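Local coordinates for putative pyrazinamidase/nicotinamidase (Streptococcus mutans, PDB 3S2S), which probably hydrolyses nicotinamide, and perhaps pyrazinamide, to the free acid and ammonia, as a zinc-binding member of the isochorismatase family, at residues L39-A50 / A61-T72; Y179-Q189 / L207-E217. One frame throughout, in Å; residues are numbered along the deposited sequence.

Interaction 1 (L39-A50 / A61-T72); sequences LISIDYTYDFVA and AQAISKAIAQVT. With CAD (cacodylic acid), chain F.
Y44 reaches the junction of helix 59-62 and helix 65-77 and donates its hydroxyl to a backbone oxygen, OH to A61 O at 2.7 Å, with A61 O lying at the ring edge, near its plane. CG of Y44 stands anti to the backbone N (chi1 -159°), which carries the ring away from the end of strand 39-42 and toward that junction. Both faces are covered: V49 CG2 sits over one, while I68 CG2 lies over the other, 4.1 Å from the ring centroid in a CH-pi contact. I64 CG1 comes in obliquely, 3.6 Å from Y44 CE1. Q62 runs extended past V49 CG1 and gives its NE2 to V49 O at 2.8 Å, a nearly straight bond in both the amide and the carbonyl plane; NE2 also serves D51 OD1. Further along, a water joins S41 OG (2.6 Å) to T72 OG1, to which it donates; the proton of T72 OG1 goes to I68 O. F48 lays its ring flat on cacodylate methyl C1, 3.4 Å from CZ, and meets H105 of the zinc site. D43, salt-bridged to K137 and packed on C170, lines the cacodylate pocket, an arrangement consistent with the Asp-Lys-Cys site of the family's cysteine hydrolases.

Interaction 2 (Y179-Q189 / L207-E217); sequences YNLGYQIEVVQ and LQNVLGATIIE
T214 O takes two donors from the neighbouring strand: V187 N at 2.9 Å, with an N-H...O angle of 168°, and the weaker CA-H of E186, whose CA is 3.3 Å away. This is parallel pairing within an alpha/beta sheet, strand 184-188 being joined to 214-216 by a beta-alpha-beta crossover through helix 197-209. V187 O likewise receives I216 N, with the CA-H of I215 beside it, and T214 N to I185 O and Q189 N to I216 O complete the set. On one face E186 and T214 run alongside each other in the same direction, and I216 CD1 packs on E186 CB; E186 OE1 goes on to a salt bridge with K37. The other face is apolar: V187 CG2 meets L207 CD1 at 4.0 Å, and V187 CB meets I215 CD1. Nearer the start of the strands, A213 CB rests on I185 CG2 at 3.8 Å. A water accepts from I185 N and donates to G212 O and Q184 OE1. Y179, its CG anti to the backbone N (chi1 175°), turns its ring to L211 and also meets the rings of H139 and Y140 of a second subunit; L211 CD2 sits over one face, 4.2 Å from the ring centroid.

Both segments of interaction 1 precede those of interaction 2 along the chain, and the centres of the two contacts lie about 19 Å apart on the same parallel sheet. Strand 37-42 pairs with 159-165, which pairs in turn with 184-188 and so leads to 214-216, placing one strand between the two contacts. Helix 65-77 packs on the sheet face that carries V188, whereas helix 197-209 covers the face of V187. The two interactions touch directly where V71 CG2 meets V188 CG2 at 4.1 Å. Interaction 1 supplies part of the cacodylate pocket beside the zinc site; interaction 2, away from the sites of its own subunit, joins the last strand to the sheet and touches pocket residues Y140 and I169 of a second subunit.

Interaction 1 (L39-A50 / A61-T72)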
loop_
_atom_site.group_PDB
_atom_site.type_symbol
_atom_site.label_atom_id
_atom_site.label_comp_id
_atom_site.label_asym_id
_atom_site.label_seq_id
_atom_site.Cartn_x
_atom_site.Cartn_y
_atom_site.Cartn_z
ATOM N N LEU A 39 6.262 -9.751 -18.108
ATOM C CA LEU A 39 7.662 -10.036 -17.857
ATOM C C LEU A 39 8.296 -8.785 -17.253
ATOM O O LEU A 39 8.140 -7.691 -17.787
ATOM C CB LEU A 39 8.369 -10.491 -19.149
ATOM C CG LEU A 39 9.832 -10.860 -18.865
ATOM C CD1 LEU A 39 10.235 -12.127 -19.620
ATOM C CD2 LEU A 39 10.790 -9.686 -19.086
ATOM N N ILE A 40 8.965 -8.949 -16.110
ATOM C CA ILE A 40 9.606 -7.816 -15.431
ATOM C C ILE A 40 11.103 -7.918 -15.693
ATOM O O ILE A 40 11.684 -8.958 -15.430
ATOM C CB ILE A 40 9.335 -7.811 -13.897
ATOM C CG1 ILE A 40 7.866 -8.105 -13.578
ATOM C CG2 ILE A 40 9.726 -6.444 -13.285
ATOM C CD1 ILE A 40 6.874 -7.177 -14.272
ATOM N N SER A 41 11.703 -6.859 -16.252
ATOM C CA SER A 41 13.135 -6.835 -16.586
ATOM C C SER A 41 13.831 -5.945 -15.577
ATOM O O SER A 41 13.731 -4.712 -15.639
ATOM C CB SER A 41 13.359 -6.318 -18.008
ATOM O OG SER A 41 14.730 -6.450 -18.386
ATOM N N ILE A 42 14.508 -6.571 -14.619
ATOM C CA ILE A 42 14.957 -5.823 -13.445
ATOM C C ILE A 42 16.435 -5.445 -13.521
ATOM O O ILE A 42 17.308 -6.309 -13.462
ATOM C CB ILE A 42 14.699 -6.620 -12.164
ATOM C CG1 ILE A 42 13.228 -7.053 -12.097
ATOM C CG2 ILE A 42 15.094 -5.811 -10.901
ATOM C CD1 ILE A 42 12.966 -7.999 -10.941
ATOM N N ASP A 43 16.698 -4.147 -13.677
ATOM C CA ASP A 43 18.053 -3.574 -13.510
ATOM C C ASP A 43 19.160 -4.170 -14.340
ATOM O O ASP A 43 20.307 -4.189 -13.889
ATOM C CB ASP A 43 18.478 -3.629 -12.032
ATOM C CG ASP A 43 17.783 -2.568 -11.183
ATOM O OD1 ASP A 43 17.495 -1.502 -11.740
ATOM O OD2 ASP A 43 17.578 -2.808 -9.974
ATOM N N TYR A 44 18.849 -4.648 -15.539
ATOM C CA TYR A 44 19.892 -5.246 -16.369
ATOM C C TYR A 44 20.662 -4.168 -17.129
ATOM O O TYR A 44 20.621 -4.080 -18.371
ATOM C CB TYR A 44 19.329 -6.337 -17.298
ATOM C CG TYR A 44 20.426 -7.266 -17.746
ATOM C CD1 TYR A 44 21.000 -8.167 -16.847
ATOM C CD2 TYR A 44 20.918 -7.210 -19.048
ATOM C CE1 TYR A 44 22.052 -9.004 -17.248
ATOM C CE2 TYR A 44 21.961 -8.051 -19.463
ATOM C CZ TYR A 44 22.511 -8.940 -18.555
ATOM O OH TYR A 44 23.556 -9.754 -18.968
ATOM N N THR A 45 21.355 -3.325 -16.365
ATOM C CA THR A 45 22.007 -2.157 -16.943
ATOM C C THR A 45 23.529 -2.227 -16.837
ATOM O O THR A 45 24.103 -3.067 -16.129
ATOM C CB THR A 45 21.556 -0.858 -16.240
ATOM O OG1 THR A 45 21.983 -0.895 -14.872
ATOM C CG2 THR A 45 20.021 -0.679 -16.315
ATOM N N TYR A 46 24.185 -1.317 -17.547
ATOM C CA TYR A 46 25.643 -1.276 -17.541
ATOM C C TYR A 46 26.261 -1.228 -16.149
ATOM O O TYR A 46 27.214 -1.961 -15.860
ATOM C CB TYR A 46 26.144 -0.123 -18.409
ATOM C CG TYR A 46 26.418 -0.566 -19.830
ATOM C CD1 TYR A 46 25.375 -0.924 -20.689
ATOM C CD2 TYR A 46 27.717 -0.629 -20.312
ATOM C CE1 TYR A 46 25.621 -1.346 -21.986
ATOM C CE2 TYR A 46 27.978 -1.050 -21.617
ATOM C CZ TYR A 46 26.933 -1.399 -22.450
ATOM O OH TYR A 46 27.206 -1.812 -23.744
ATOM N N ASP A 47 25.737 -0.383 -15.264
ATOM C CA ASP A 47 26.334 -0.311 -13.924
ATOM C C ASP A 47 26.250 -1.599 -13.113
ATOM O O ASP A 47 27.078 -1.832 -12.227
ATOM C CB ASP A 47 25.769 0.859 -13.112
ATOM C CG ASP A 47 26.505 2.159 -13.384
ATOM O OD1 ASP A 47 27.673 2.101 -13.850
ATOM O OD2 ASP A 47 25.914 3.223 -13.149
ATOM N N PHE A 48 25.274 -2.449 -13.421
ATOM C CA PHE A 48 25.132 -3.713 -12.704
ATOM C C PHE A 48 25.758 -4.917 -13.400
ATOM O O PHE A 48 25.861 -5.986 -12.799
ATOM C CB PHE A 48 23.659 -4.013 -12.437
ATOM C CG PHE A 48 23.059 -3.133 -11.380
ATOM C CD1 PHE A 48 23.523 -3.185 -10.076
ATOM C CD2 PHE A 48 22.037 -2.251 -11.690
ATOM C CE1 PHE A 48 22.963 -2.367 -9.085
ATOM C CE2 PHE A 48 21.475 -1.435 -10.705
ATOM C CZ PHE A 48 21.950 -1.500 -9.408
ATOM N N VAL A 49 26.161 -4.743 -14.654
ATOM C CA VAL A 49 26.541 -5.878 -15.488
ATOM C C VAL A 49 27.926 -5.727 -16.128
ATOM O O VAL A 49 28.703 -6.683 -16.159
ATOM C CB VAL A 49 25.493 -6.133 -16.587
ATOM C CG1 VAL A 49 25.832 -7.405 -17.398
ATOM C CG2 VAL A 49 24.078 -6.233 -15.953
ATOM N N ALA A 50 28.218 -4.535 -16.643
ATOM C CA ALA A 50 29.415 -4.328 -17.464
ATOM C C ALA A 50 30.708 -4.431 -16.659
ATOM O O ALA A 50 30.732 -4.224 -15.448
ATOM C CB ALA A 50 29.333 -2.986 -18.192
ATOM N N ALA A 61 26.760 -11.938 -14.212
ATOM C CA ALA A 61 25.655 -11.148 -14.770
ATOM C C ALA A 61 25.774 -11.070 -16.287
ATOM O O ALA A 61 24.773 -11.136 -17.005
ATOM C CB ALA A 61 25.614 -9.749 -14.160
ATOM N N GLN A 62 27.009 -10.976 -16.791
ATOM C CA GLN A 62 27.193 -10.906 -18.241
ATOM C C GLN A 62 26.779 -12.223 -18.880
ATOM O O GLN A 62 26.319 -12.257 -20.018
ATOM C CB GLN A 62 28.651 -10.589 -18.589
ATOM C CG GLN A 62 29.066 -9.154 -18.277
ATOM C CD GLN A 62 30.546 -9.033 -17.990
ATOM O OE1 GLN A 62 31.351 -9.822 -18.490
ATOM N NE2 GLN A 62 30.920 -8.037 -17.189
ATOM N N ALA A 63 26.927 -13.307 -18.128
ATOM C CA ALA A 63 26.652 -14.634 -18.654
ATOM C C ALA A 63 25.206 -14.809 -19.101
ATOM O O ALA A 63 24.925 -15.633 -19.983
ATOM C CB ALA A 63 27.040 -15.706 -17.641
ATOM N N ILE A 64 24.286 -14.036 -18.524
ATOM C CA ILE A 64 22.881 -14.186 -18.884
ATOM C C ILE A 64 22.411 -13.271 -20.002
ATOM O O ILE A 64 21.224 -13.256 -20.328
ATOM C CB ILE A 64 21.935 -14.027 -17.662
ATOM C CG1 ILE A 64 21.929 -12.582 -17.135
ATOM C CG2 ILE A 64 22.330 -15.008 -16.565
ATOM C CD1 ILE A 64 20.770 -12.306 -16.139
ATOM N N SER A 65 23.335 -12.527 -20.599
ATOM C CA SER A 65 22.937 -11.482 -21.547
ATOM C C SER A 65 22.117 -11.998 -22.742
ATOM O O SER A 65 21.106 -11.408 -23.115
ATOM C CB SER A 65 24.150 -10.677 -22.012
ATOM O OG SER A 65 23.763 -9.701 -22.962
ATOM N N LYS A 66 22.544 -13.098 -23.349
ATOM C CA LYS A 66 21.798 -13.639 -24.485
ATOM C C LYS A 66 20.463 -14.223 -24.033
ATOM O O LYS A 66 19.430 -13.995 -24.663
ATOM C CB LYS A 66 22.620 -14.721 -25.192
ATOM C CG LYS A 66 24.068 -14.324 -25.403
ATOM C CD LYS A 66 24.413 -14.164 -26.874
ATOM C CE LYS A 66 24.489 -15.508 -27.585
ATOM N NZ LYS A 66 25.024 -15.383 -28.974
ATOM N N ALA A 67 20.478 -14.962 -22.927
ATOM C CA ALA A 67 19.267 -15.611 -22.438
ATOM C C ALA A 67 18.195 -14.589 -22.051
ATOM O O ALA A 67 17.017 -14.774 -22.349
ATOM C CB ALA A 67 19.575 -16.496 -21.232
ATOM N N ILE A 68 18.597 -13.535 -21.348
ATOM C CA ILE A 68 17.597 -12.589 -20.874
ATOM C C ILE A 68 17.006 -11.854 -22.080
ATOM O O ILE A 68 15.818 -11.572 -22.112
ATOM C CB ILE A 68 18.147 -11.613 -19.779
ATOM C CG1 ILE A 68 16.996 -10.844 -19.118
ATOM C CG2 ILE A 68 19.182 -10.642 -20.368
ATOM C CD1 ILE A 68 17.457 -10.011 -17.928
ATOM N N ALA A 69 17.821 -11.574 -23.099
ATOM C CA ALA A 69 17.259 -10.966 -24.307
ATOM C C ALA A 69 16.279 -11.912 -25.003
ATOM O O ALA A 69 15.189 -11.512 -25.424
ATOM C CB ALA A 69 18.371 -10.513 -25.277
ATOM N N GLN A 70 16.662 -13.175 -25.122
ATOM C CA GLN A 70 15.817 -14.133 -25.820
ATOM C C GLN A 70 14.499 -14.371 -25.109
ATOM O O GLN A 70 13.453 -14.456 -25.752
ATOM C CB GLN A 70 16.562 -15.449 -26.042
ATOM C CG GLN A 70 17.622 -15.319 -27.100
ATOM C CD GLN A 70 18.540 -16.520 -27.162
ATOM O OE1 GLN A 70 18.647 -17.292 -26.206
ATOM N NE2 GLN A 70 19.219 -16.678 -28.289
ATOM N N VAL A 71 14.535 -14.456 -23.784
ATOM C CA VAL A 71 13.300 -14.724 -23.060
ATOM C C VAL A 71 12.374 -13.516 -23.108
ATOM O O VAL A 71 11.165 -13.668 -23.132
ATOM C CB VAL A 71 13.536 -15.229 -21.614
ATOM C CG1 VAL A 71 14.033 -14.128 -20.734
ATOM C CG2 VAL A 71 12.249 -15.838 -21.038
ATOM N N THR A 72 12.953 -12.320 -23.122
ATOM C CA THR A 72 12.160 -11.094 -23.245
ATOM C C THR A 72 11.483 -11.010 -24.620
ATOM O O THR A 72 10.295 -10.713 -24.725
ATOM C CB THR A 72 13.040 -9.866 -22.986
ATOM O OG1 THR A 72 13.614 -10.002 -21.679
ATOM C CG2 THR A 72 12.230 -8.570 -23.050
HETATM AS AS CAD F . 19.678 -4.736 -7.293
HETATM C C1 CAD F . 20.126 -4.333 -9.146
HETATM C C2 CAD F . 20.811 -3.700 -6.044
HETATM O O1 CAD F . 19.608 -6.338 -6.975
HETATM O O HOH W 1 14.411 -8.857 -19.270
#

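Interaction 2 (Y179-Q189 / L207-E217)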
loop_
_atom_site.group_PDB
_atom_site.type_symbol
_atom_site.label_atom_id
_atom_site.label_comp_id
_atom_site.label_asym_id
_atom_site.label_seq_id
_atom_site.Cartn_x
_atom_site.Cartn_y
_atom_site.Cartn_z
ATOM N N TYR A 179 4.415 -11.441 -4.220
ATOM C CA TYR A 179 3.737 -12.455 -3.408
ATOM C C TYR A 179 2.718 -11.794 -2.499
ATOM O O TYR A 179 1.575 -12.252 -2.405
ATOM C CB TYR A 179 4.769 -13.224 -2.586
ATOM C CG TYR A 179 4.165 -14.234 -1.618
ATOM C CD1 TYR A 179 3.919 -15.535 -2.021
ATOM C CD2 TYR A 179 3.874 -13.886 -0.311
ATOM C CE1 TYR A 179 3.367 -16.471 -1.136
ATOM C CE2 TYR A 179 3.322 -14.820 0.588
ATOM C CZ TYR A 179 3.089 -16.113 0.159
ATOM O OH TYR A 179 2.569 -17.064 1.029
ATOM N N ASN A 180 3.112 -10.693 -1.864
ATOM C CA ASN A 180 2.222 -10.060 -0.895
ATOM C C ASN A 180 1.037 -9.438 -1.610
ATOM O O ASN A 180 -0.031 -9.281 -1.013
ATOM C CB ASN A 180 2.955 -9.036 -0.055
ATOM C CG ASN A 180 3.820 -9.683 1.015
ATOM O OD1 ASN A 180 3.570 -10.816 1.406
ATOM N ND2 ASN A 180 4.804 -8.941 1.526
ATOM N N LEU A 181 1.228 -9.106 -2.885
ATOM C CA LEU A 181 0.177 -8.524 -3.735
ATOM C C LEU A 181 -0.618 -9.572 -4.513
ATOM O O LEU A 181 -1.439 -9.231 -5.370
ATOM C CB LEU A 181 0.769 -7.538 -4.749
ATOM C CG LEU A 181 1.286 -6.237 -4.158
ATOM C CD1 LEU A 181 2.216 -5.536 -5.152
ATOM C CD2 LEU A 181 0.099 -5.349 -3.786
ATOM N N GLY A 182 -0.378 -10.844 -4.221
ATOM C CA GLY A 182 -1.214 -11.898 -4.769
ATOM C C GLY A 182 -0.945 -12.346 -6.195
ATOM O O GLY A 182 -1.788 -13.040 -6.781
ATOM N N TYR A 183 0.217 -11.995 -6.746
ATOM C CA TYR A 183 0.625 -12.476 -8.068
ATOM C C TYR A 183 1.159 -13.897 -8.037
ATOM O O TYR A 183 1.848 -14.277 -7.100
ATOM C CB TYR A 183 1.700 -11.557 -8.703
ATOM C CG TYR A 183 1.119 -10.216 -9.075
ATOM C CD1 TYR A 183 0.429 -10.054 -10.270
ATOM C CD2 TYR A 183 1.244 -9.126 -8.221
ATOM C CE1 TYR A 183 -0.145 -8.823 -10.602
ATOM C CE2 TYR A 183 0.675 -7.883 -8.535
ATOM C CZ TYR A 183 -0.021 -7.752 -9.727
ATOM O OH TYR A 183 -0.608 -6.544 -10.042
ATOM N N GLN A 184 0.856 -14.664 -9.078
ATOM C CA GLN A 184 1.648 -15.869 -9.364
ATOM C C GLN A 184 3.002 -15.405 -9.873
ATOM O O GLN A 184 3.102 -14.379 -10.543
ATOM C CB GLN A 184 0.976 -16.743 -10.423
ATOM C CG GLN A 184 -0.430 -17.147 -10.063
ATOM C CD GLN A 184 -0.498 -17.809 -8.721
ATOM O OE1 GLN A 184 0.244 -18.761 -8.442
ATOM N NE2 GLN A 184 -1.387 -17.312 -7.865
ATOM N N ILE A 185 4.042 -16.158 -9.549
ATOM C CA ILE A 185 5.413 -15.741 -9.862
ATOM C C ILE A 185 6.146 -16.845 -10.593
ATOM O O ILE A 185 6.101 -18.012 -10.178
ATOM C CB ILE A 185 6.204 -15.443 -8.575
ATOM C CG1 ILE A 185 5.463 -14.408 -7.730
ATOM C CG2 ILE A 185 7.627 -15.001 -8.903
ATOM C CD1 ILE A 185 6.018 -14.293 -6.305
ATOM N N GLU A 186 6.780 -16.483 -11.703
ATOM C CA GLU A 186 7.718 -17.368 -12.379
ATOM C C GLU A 186 9.068 -16.676 -12.339
ATOM O O GLU A 186 9.146 -15.446 -12.404
ATOM C CB GLU A 186 7.276 -17.618 -13.823
ATOM C CG GLU A 186 5.909 -18.266 -13.911
ATOM C CD GLU A 186 5.466 -18.578 -15.338
ATOM O OE1 GLU A 186 5.879 -17.862 -16.266
ATOM O OE2 GLU A 186 4.707 -19.561 -15.535
ATOM N N VAL A 187 10.130 -17.458 -12.196
ATOM C CA VAL A 187 11.474 -16.904 -12.286
ATOM C C VAL A 187 12.225 -17.689 -13.340
ATOM O O VAL A 187 12.245 -18.920 -13.311
ATOM C CB VAL A 187 12.222 -17.027 -10.955
ATOM C CG1 VAL A 187 13.628 -16.428 -11.086
ATOM C CG2 VAL A 187 11.436 -16.338 -9.848
ATOM N N VAL A 188 12.845 -16.999 -14.286
ATOM C CA VAL A 188 13.542 -17.707 -15.352
ATOM C C VAL A 188 14.989 -17.898 -14.913
ATOM O O VAL A 188 15.746 -16.938 -14.861
ATOM C CB VAL A 188 13.498 -16.900 -16.664
ATOM C CG1 VAL A 188 14.242 -17.639 -17.808
ATOM C CG2 VAL A 188 12.044 -16.584 -17.039
ATOM N N GLN A 189 15.367 -19.126 -14.549
ATOM C CA GLN A 189 16.662 -19.323 -13.909
ATOM C C GLN A 189 17.839 -18.861 -14.770
ATOM O O GLN A 189 18.829 -18.332 -14.252
ATOM C CB GLN A 189 16.872 -20.790 -13.470
ATOM C CG GLN A 189 18.215 -20.989 -12.760
ATOM C CD GLN A 189 18.329 -22.316 -12.021
ATOM O OE1 GLN A 189 17.361 -23.069 -11.907
ATOM N NE2 GLN A 189 19.520 -22.597 -11.500
ATOM N N LEU A 207 12.629 -18.237 -3.312
ATOM C CA LEU A 207 11.579 -17.987 -4.292
ATOM C C LEU A 207 10.674 -19.216 -4.443
ATOM O O LEU A 207 9.448 -19.104 -4.367
ATOM C CB LEU A 207 12.185 -17.592 -5.639
ATOM C CG LEU A 207 12.870 -16.222 -5.631
ATOM C CD1 LEU A 207 13.940 -16.109 -6.713
ATOM C CD2 LEU A 207 11.825 -15.187 -5.828
ATOM N N GLN A 208 11.275 -20.383 -4.664
ATOM C CA GLN A 208 10.486 -21.606 -4.829
ATOM C C GLN A 208 9.812 -22.076 -3.553
ATOM O O GLN A 208 8.606 -22.334 -3.548
ATOM C CB GLN A 208 11.358 -22.726 -5.361
ATOM C CG GLN A 208 10.604 -24.026 -5.602
ATOM C CD GLN A 208 11.538 -25.067 -6.128
ATOM O OE1 GLN A 208 11.792 -25.126 -7.324
ATOM N NE2 GLN A 208 12.091 -25.874 -5.233
ATOM N N ASN A 209 10.582 -22.234 -2.479
ATOM C CA ASN A 209 10.039 -22.940 -1.310
ATOM C C ASN A 209 9.260 -22.081 -0.319
ATOM O O ASN A 209 8.465 -22.612 0.466
ATOM C CB ASN A 209 11.144 -23.733 -0.611
ATOM C CG ASN A 209 11.773 -24.752 -1.532
ATOM O OD1 ASN A 209 11.084 -25.378 -2.336
ATOM N ND2 ASN A 209 13.090 -24.915 -1.435
ATOM N N VAL A 210 9.474 -20.772 -0.357
ATOM C CA VAL A 210 8.795 -19.852 0.539
ATOM C C VAL A 210 7.699 -19.100 -0.214
ATOM O O VAL A 210 6.567 -18.961 0.271
ATOM C CB VAL A 210 9.799 -18.861 1.200
ATOM C CG1 VAL A 210 9.080 -17.847 2.078
ATOM C CG2 VAL A 210 10.840 -19.628 2.020
ATOM N N LEU A 211 8.024 -18.591 -1.402
ATOM C CA LEU A 211 7.028 -17.870 -2.197
ATOM C C LEU A 211 6.201 -18.713 -3.153
ATOM O O LEU A 211 5.265 -18.210 -3.758
ATOM C CB LEU A 211 7.686 -16.721 -2.976
ATOM C CG LEU A 211 8.561 -15.778 -2.157
ATOM C CD1 LEU A 211 9.055 -14.631 -3.055
ATOM C CD2 LEU A 211 7.868 -15.208 -0.919
ATOM N N GLY A 212 6.568 -19.980 -3.322
ATOM C CA GLY A 212 5.857 -20.858 -4.232
ATOM C C GLY A 212 6.028 -20.496 -5.700
ATOM O O GLY A 212 5.205 -20.860 -6.538
ATOM N N ALA A 213 7.100 -19.776 -6.014
ATOM C CA ALA A 213 7.380 -19.418 -7.404
ATOM C C ALA A 213 7.736 -20.644 -8.235
ATOM O O ALA A 213 8.302 -21.615 -7.722
ATOM C CB ALA A 213 8.544 -18.408 -7.472
ATOM N N THR A 214 7.441 -20.576 -9.525
ATOM C CA THR A 214 7.886 -21.590 -10.472
ATOM C C THR A 214 9.257 -21.203 -10.998
ATOM O O THR A 214 9.405 -20.158 -11.624
ATOM C CB THR A 214 6.925 -21.661 -11.662
ATOM O OG1 THR A 214 5.610 -21.951 -11.187
ATOM C CG2 THR A 214 7.373 -22.757 -12.659
ATOM N N ILE A 215 10.262 -22.030 -10.720
ATOM C CA ILE A 215 11.590 -21.806 -11.271
ATOM C C ILE A 215 11.641 -22.522 -12.612
ATOM O O ILE A 215 11.582 -23.754 -12.687
ATOM C CB ILE A 215 12.704 -22.342 -10.332
ATOM C CG1 ILE A 215 12.480 -21.849 -8.893
ATOM C CG2 ILE A 215 14.084 -21.965 -10.856
ATOM C CD1 ILE A 215 12.456 -20.329 -8.716
ATOM N N ILE A 216 11.707 -21.749 -13.663
ATOM C CA ILE A 216 11.784 -22.259 -15.000
ATOM C C ILE A 216 13.227 -22.435 -15.412
ATOM O O ILE A 216 13.954 -21.497 -15.484
ATOM C CB ILE A 216 11.166 -21.295 -15.979
ATOM C CG1 ILE A 216 9.787 -20.860 -15.526
ATOM C CG2 ILE A 216 11.127 -21.917 -17.331
ATOM C CD1 ILE A 216 9.157 -19.997 -16.438
ATOM N N GLU A 217 13.582 -23.682 -15.707
ATOM C CA GLU A 217 14.943 -24.170 -15.924
ATOM C C GLU A 217 15.126 -24.862 -17.283
ATOM O O GLU A 217 14.546 -24.462 -18.242
ATOM C CB GLU A 217 15.339 -25.159 -14.837
ATOM C CG GLU A 217 15.046 -24.703 -13.486
ATOM C CD GLU A 217 15.282 -25.735 -12.427
ATOM O OE1 GLU A 217 14.373 -26.114 -11.707
ATOM O OE2 GLU A 217 16.415 -26.155 -12.303
HETATM O O HOH W 2 3.338 -18.496 -7.864
#